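Local coordinates for protein WbmS, polysaccharide deacetylase involved in O-antigen biosynthesis (Bordetella bronchiseptica, PDB 3HFT) that probably removes acetyl groups from a polysaccharide during O-antigen biosynthesis, using a bound zinc ion, at residues I210-R221 / L235-R246. Residues are numbered along the deposited sequence; the frame is centred on the assembly and turned at random.
Sequences IHVYMNTESLRR and LIRWRNTSAGSR. With EDO (1,2-ethanediol), chain D.
Asn215 meets the loop after Arg239 through its amide. It is the positive-phi residue of the Schellman motif that closes helix 209-214, where Asn240 N donates to Met214 O and Arg239 to Tyr213 O. From its CB, 4.1 Å from Tyr213 O, the Arg239 side chain runs through CG, anti to the backbone N (chi1 -176°), past Tyr213 O and Met214 O, and bends beyond CD. Arg239 NE then makes a hydrogen bond to Tyr213 O at 2.7 Å, nearly along the C=O axis and in the guanidinium plane. Arg239 CZ sits over the Tyr213 ring face, 4.8 Å from the centroid, a cation-pi contact with the two planes 72° apart and NH2 nearest the ring; NH2 adds a weak bond to Tyr213 O. Ile236 CD1 lies over the centre of one guanidinium face, the Arg246 guanidinium offset over the other, which should hold the group in place. Asn215 ND2 gives an almost straight bond to Asn240 O (2.9 Å, 178°) and another to Ser242 O, while Asn240 ND2 returns one to Asn215 O. Ser245 OG and N both grip Thr216 O. Helix 50-63 packs against Val212, Tyr213 and Leu235, its Asp55 salt-bridged to Arg246; the contact ties helix 209-214, after strand 203-207 of the parallel sheet, to C-terminal helix 245-256.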
loop_
_atom_site.group_PDB
_atom_site.type_symbol
_atom_site.label_atom_id
_atom_site.label_comp_id
_atom_site.label_asym_id
_atom_site.label_seq_id
_atom_site.Cartn_x
_atom_site.Cartn_y
_atom_site.Cartn_z
ATOM N N ILE A 210 -4.017 -12.464 20.103
ATOM C CA ILE A 210 -4.942 -11.900 21.085
ATOM C C ILE A 210 -6.393 -12.086 20.635
ATOM O O ILE A 210 -7.253 -12.437 21.445
ATOM C CB ILE A 210 -4.632 -10.404 21.448
ATOM C CG1 ILE A 210 -5.405 -10.020 22.720
ATOM C CG2 ILE A 210 -4.917 -9.400 20.248
ATOM C CD1 ILE A 210 -5.082 -10.915 24.000
ATOM N N HIS A 211 -6.675 -11.888 19.362
ATOM C CA HIS A 211 -8.073 -12.037 18.914
ATOM C C HIS A 211 -8.475 -13.482 18.781
ATOM O O HIS A 211 -9.629 -13.840 19.012
ATOM C CB HIS A 211 -8.338 -11.258 17.628
ATOM C CG HIS A 211 -8.146 -9.789 17.782
ATOM N ND1 HIS A 211 -8.693 -9.086 18.827
ATOM C CD2 HIS A 211 -7.431 -8.899 17.059
ATOM C CE1 HIS A 211 -8.347 -7.816 18.726
ATOM N NE2 HIS A 211 -7.586 -7.675 17.655
ATOM N N VAL A 212 -7.530 -14.340 18.417
ATOM C CA VAL A 212 -7.825 -15.788 18.379
ATOM C C VAL A 212 -8.096 -16.253 19.817
ATOM O O VAL A 212 -9.025 -16.992 20.074
ATOM C CB VAL A 212 -6.668 -16.587 17.701
ATOM C CG1 VAL A 212 -6.899 -18.112 17.763
ATOM C CG2 VAL A 212 -6.499 -16.108 16.218
ATOM N N TYR A 213 -7.282 -15.820 20.764
ATOM C CA TYR A 213 -7.486 -16.201 22.158
ATOM C C TYR A 213 -8.845 -15.771 22.716
ATOM O O TYR A 213 -9.507 -16.543 23.396
ATOM C CB TYR A 213 -6.370 -15.635 23.042
ATOM C CG TYR A 213 -6.323 -16.303 24.390
ATOM C CD1 TYR A 213 -5.594 -17.484 24.587
ATOM C CD2 TYR A 213 -7.042 -15.800 25.461
ATOM C CE1 TYR A 213 -5.556 -18.109 25.808
ATOM C CE2 TYR A 213 -7.032 -16.453 26.677
ATOM C CZ TYR A 213 -6.279 -17.598 26.836
ATOM O OH TYR A 213 -6.238 -18.219 28.050
HETATM N N MSE A 214 -9.247 -14.537 22.452
HETATM C CA MSE A 214 -10.517 -14.007 22.990
HETATM C C MSE A 214 -11.700 -14.237 22.060
HETATM O O MSE A 214 -12.820 -13.882 22.412
HETATM C CB MSE A 214 -10.426 -12.492 23.237
HETATM C CG MSE A 214 -9.241 -12.076 24.141
HETATM SE SE MSE A 214 -9.363 -10.169 24.549
HETATM C CE MSE A 214 -10.427 -10.347 25.498
ATOM N N ASN A 215 -11.450 -14.797 20.879
ATOM C CA ASN A 215 -12.510 -15.024 19.883
ATOM C C ASN A 215 -13.225 -13.726 19.589
ATOM O O ASN A 215 -14.452 -13.665 19.471
ATOM C CB ASN A 215 -13.486 -16.108 20.318
ATOM C CG ASN A 215 -14.494 -16.484 19.221
ATOM O OD1 ASN A 215 -14.174 -16.472 18.026
ATOM N ND2 ASN A 215 -15.708 -16.826 19.634
ATOM N N THR A 216 -12.424 -12.693 19.390
ATOM C CA THR A 216 -12.940 -11.343 19.200
ATOM C C THR A 216 -13.927 -11.216 18.036
ATOM O O THR A 216 -13.625 -11.580 16.898
ATOM C CB THR A 216 -11.803 -10.348 18.924
ATOM O OG1 THR A 216 -10.857 -10.426 19.985
ATOM C CG2 THR A 216 -12.332 -8.915 18.766
ATOM N N GLU A 217 -15.088 -10.660 18.368
ATOM C CA GLU A 217 -16.102 -10.266 17.386
ATOM C C GLU A 217 -16.329 -8.737 17.346
ATOM O O GLU A 217 -17.001 -8.250 16.471
ATOM C CB GLU A 217 -17.420 -10.965 17.711
ATOM C CG GLU A 217 -18.280 -10.305 18.788
ATOM C CD GLU A 217 -17.757 -10.366 20.245
ATOM O OE1 GLU A 217 -16.548 -10.324 20.556
ATOM O OE2 GLU A 217 -18.610 -10.396 21.126
ATOM N N SER A 218 -15.833 -8.021 18.352
ATOM C CA SER A 218 -15.929 -6.561 18.426
ATOM C C SER A 218 -14.681 -6.054 19.113
ATOM O O SER A 218 -14.226 -6.641 20.092
ATOM C CB SER A 218 -17.159 -6.117 19.224
ATOM O OG SER A 218 -17.072 -4.738 19.600
ATOM N N LEU A 219 -14.122 -4.967 18.596
ATOM C CA LEU A 219 -12.945 -4.376 19.192
ATOM C C LEU A 219 -13.230 -3.773 20.558
ATOM O O LEU A 219 -12.301 -3.496 21.324
ATOM C CB LEU A 219 -12.317 -3.355 18.262
ATOM C CG LEU A 219 -11.780 -3.982 16.972
ATOM C CD1 LEU A 219 -11.198 -2.932 16.023
ATOM C CD2 LEU A 219 -10.740 -5.061 17.299
ATOM N N ARG A 220 -14.507 -3.585 20.895
ATOM C CA ARG A 220 -14.837 -3.095 22.203
ATOM C C ARG A 220 -14.512 -4.154 23.268
ATOM O O ARG A 220 -14.146 -3.818 24.370
ATOM C CB ARG A 220 -16.323 -2.681 22.238
ATOM C CG ARG A 220 -16.736 -1.902 23.482
ATOM C CD ARG A 220 -15.875 -0.653 23.715
ATOM N NE ARG A 220 -16.183 -0.034 24.996
ATOM C CZ ARG A 220 -17.189 0.810 25.212
ATOM N NH1 ARG A 220 -18.003 1.182 24.232
ATOM N NH2 ARG A 220 -17.373 1.299 26.427
ATOM N N ARG A 221 -14.648 -5.437 22.942
ATOM C CA ARG A 221 -14.260 -6.509 23.870
ATOM C C ARG A 221 -12.757 -6.397 24.134
ATOM O O ARG A 221 -12.288 -6.434 25.279
ATOM C CB ARG A 221 -14.593 -7.889 23.281
ATOM C CG ARG A 221 -14.224 -9.096 24.165
ATOM C CD ARG A 221 -14.438 -10.462 23.496
ATOM N NE ARG A 221 -15.866 -10.691 23.277
ATOM C CZ ARG A 221 -16.713 -11.108 24.204
ATOM N NH1 ARG A 221 -16.312 -11.350 25.441
ATOM N NH2 ARG A 221 -17.994 -11.252 23.884
ATOM N N LEU A 235 -7.924 -13.851 31.657
ATOM C CA LEU A 235 -8.221 -13.549 30.255
ATOM C C LEU A 235 -9.215 -14.504 29.627
ATOM O O LEU A 235 -10.047 -14.086 28.805
ATOM C CB LEU A 235 -6.942 -13.460 29.411
ATOM C CG LEU A 235 -7.133 -12.916 27.978
ATOM C CD1 LEU A 235 -7.810 -11.536 27.984
ATOM C CD2 LEU A 235 -5.806 -12.896 27.154
ATOM N N ILE A 236 -9.138 -15.779 29.991
ATOM C CA ILE A 236 -10.005 -16.795 29.396
ATOM C C ILE A 236 -11.512 -16.479 29.654
ATOM O O ILE A 236 -12.390 -16.860 28.852
ATOM C CB ILE A 236 -9.648 -18.209 29.967
ATOM C CG1 ILE A 236 -10.457 -19.312 29.272
ATOM C CG2 ILE A 236 -9.853 -18.279 31.466
ATOM C CD1 ILE A 236 -10.242 -19.348 27.821
ATOM N N ARG A 237 -11.790 -15.772 30.755
ATOM C CA ARG A 237 -13.168 -15.401 31.124
ATOM C C ARG A 237 -13.767 -14.407 30.102
ATOM O O ARG A 237 -14.969 -14.298 29.975
ATOM C CB ARG A 237 -13.219 -14.796 32.517
ATOM C CG ARG A 237 -12.835 -15.766 33.642
ATOM C CD ARG A 237 -13.023 -15.171 34.960
ATOM N NE ARG A 237 -14.425 -14.841 35.204
ATOM C CZ ARG A 237 -14.821 -13.994 36.147
ATOM N NH1 ARG A 237 -13.950 -13.463 36.992
ATOM N NH2 ARG A 237 -16.094 -13.691 36.282
ATOM N N TRP A 238 -12.911 -13.700 29.390
ATOM C CA TRP A 238 -13.339 -12.755 28.360
ATOM C C TRP A 238 -13.511 -13.362 26.970
ATOM O O TRP A 238 -13.882 -12.646 26.038
ATOM C CB TRP A 238 -12.344 -11.612 28.257
ATOM C CG TRP A 238 -12.335 -10.745 29.434
ATOM C CD1 TRP A 238 -11.670 -10.940 30.594
ATOM C CD2 TRP A 238 -12.995 -9.500 29.543
ATOM N NE1 TRP A 238 -11.871 -9.876 31.431
ATOM C CE2 TRP A 238 -12.692 -8.976 30.803
ATOM C CE3 TRP A 238 -13.812 -8.763 28.675
ATOM C CZ2 TRP A 238 -13.191 -7.762 31.233
ATOM C CZ3 TRP A 238 -14.306 -7.573 29.093
ATOM C CH2 TRP A 238 -13.985 -7.064 30.339
ATOM N N ARG A 239 -13.300 -14.662 26.825
ATOM C CA ARG A 239 -13.500 -15.290 25.501
ATOM C C ARG A 239 -14.975 -15.272 25.068
ATOM O O ARG A 239 -15.863 -15.750 25.782
ATOM C CB ARG A 239 -13.001 -16.741 25.490
ATOM C CG ARG A 239 -13.086 -17.409 24.115
ATOM C CD ARG A 239 -12.444 -18.787 24.130
ATOM N NE ARG A 239 -10.994 -18.651 24.179
ATOM C CZ ARG A 239 -10.132 -19.640 24.369
ATOM N NH1 ARG A 239 -10.537 -20.879 24.546
ATOM N NH2 ARG A 239 -8.842 -19.377 24.422
ATOM N N ASN A 240 -15.224 -14.701 23.904
ATOM C CA ASN A 240 -16.547 -14.654 23.289
ATOM C C ASN A 240 -17.032 -16.046 23.034
ATOM O O ASN A 240 -16.298 -16.848 22.504
ATOM C CB ASN A 240 -16.435 -13.872 21.981
ATOM C CG ASN A 240 -17.665 -13.935 21.115
ATOM O OD1 ASN A 240 -18.800 -14.075 21.604
ATOM N ND2 ASN A 240 -17.446 -13.781 19.807
ATOM N N THR A 241 -18.261 -16.349 23.436
ATOM C CA THR A 241 -18.834 -17.677 23.227
ATOM C C THR A 241 -19.684 -17.759 21.944
ATOM O O THR A 241 -20.107 -18.841 21.548
ATOM C CB THR A 241 -19.617 -18.192 24.477
ATOM O OG1 THR A 241 -20.592 -17.227 24.861
ATOM C CG2 THR A 241 -18.669 -18.443 25.635
ATOM N N SER A 242 -19.937 -16.626 21.301
ATOM C CA SER A 242 -20.614 -16.622 19.996
ATOM C C SER A 242 -19.564 -16.799 18.897
ATOM O O SER A 242 -18.469 -17.308 19.149
ATOM C CB SER A 242 -21.374 -15.309 19.797
ATOM O OG SER A 242 -20.482 -14.225 19.599
ATOM N N ALA A 243 -19.905 -16.407 17.672
ATOM C CA ALA A 243 -18.962 -16.450 16.566
ATOM C C ALA A 243 -17.973 -15.298 16.702
ATOM O O ALA A 243 -18.354 -14.181 17.106
ATOM C CB ALA A 243 -19.702 -16.334 15.253
ATOM N N GLY A 244 -16.711 -15.554 16.365
ATOM C CA GLY A 244 -15.714 -14.504 16.341
ATOM C C GLY A 244 -14.497 -14.975 15.569
ATOM O O GLY A 244 -14.580 -15.955 14.801
ATOM N N SER A 245 -13.372 -14.314 15.807
ATOM C CA SER A 245 -12.106 -14.592 15.112
ATOM C C SER A 245 -11.637 -16.024 15.281
ATOM O O SER A 245 -11.128 -16.626 14.336
ATOM C CB SER A 245 -11.005 -13.641 15.592
ATOM O OG SER A 245 -11.334 -12.281 15.286
ATOM N N ARG A 246 -11.814 -16.586 16.470
ATOM C CA ARG A 246 -11.381 -17.945 16.754
ATOM C C ARG A 246 -12.249 -18.970 16.031
ATOM O O ARG A 246 -11.741 -19.899 15.398
ATOM C CB ARG A 246 -11.446 -18.224 18.252
ATOM C CG ARG A 246 -10.800 -19.517 18.691
ATOM C CD ARG A 246 -11.092 -19.743 20.166
ATOM N NE ARG A 246 -10.329 -20.853 20.705
ATOM C CZ ARG A 246 -9.050 -20.801 21.071
ATOM N NH1 ARG A 246 -8.352 -19.712 20.943
ATOM N NH2 ARG A 246 -8.457 -21.873 21.542
HETATM C C1 EDO D . -5.190 -5.011 17.602
HETATM O O1 EDO D . -6.431 -5.284 16.946
HETATM C C2 EDO D . -4.329 -6.279 17.628
HETATM O O2 EDO D . -2.934 -5.952 17.751
HETATM O O HOH W 1 -6.570 -17.114 30.471
#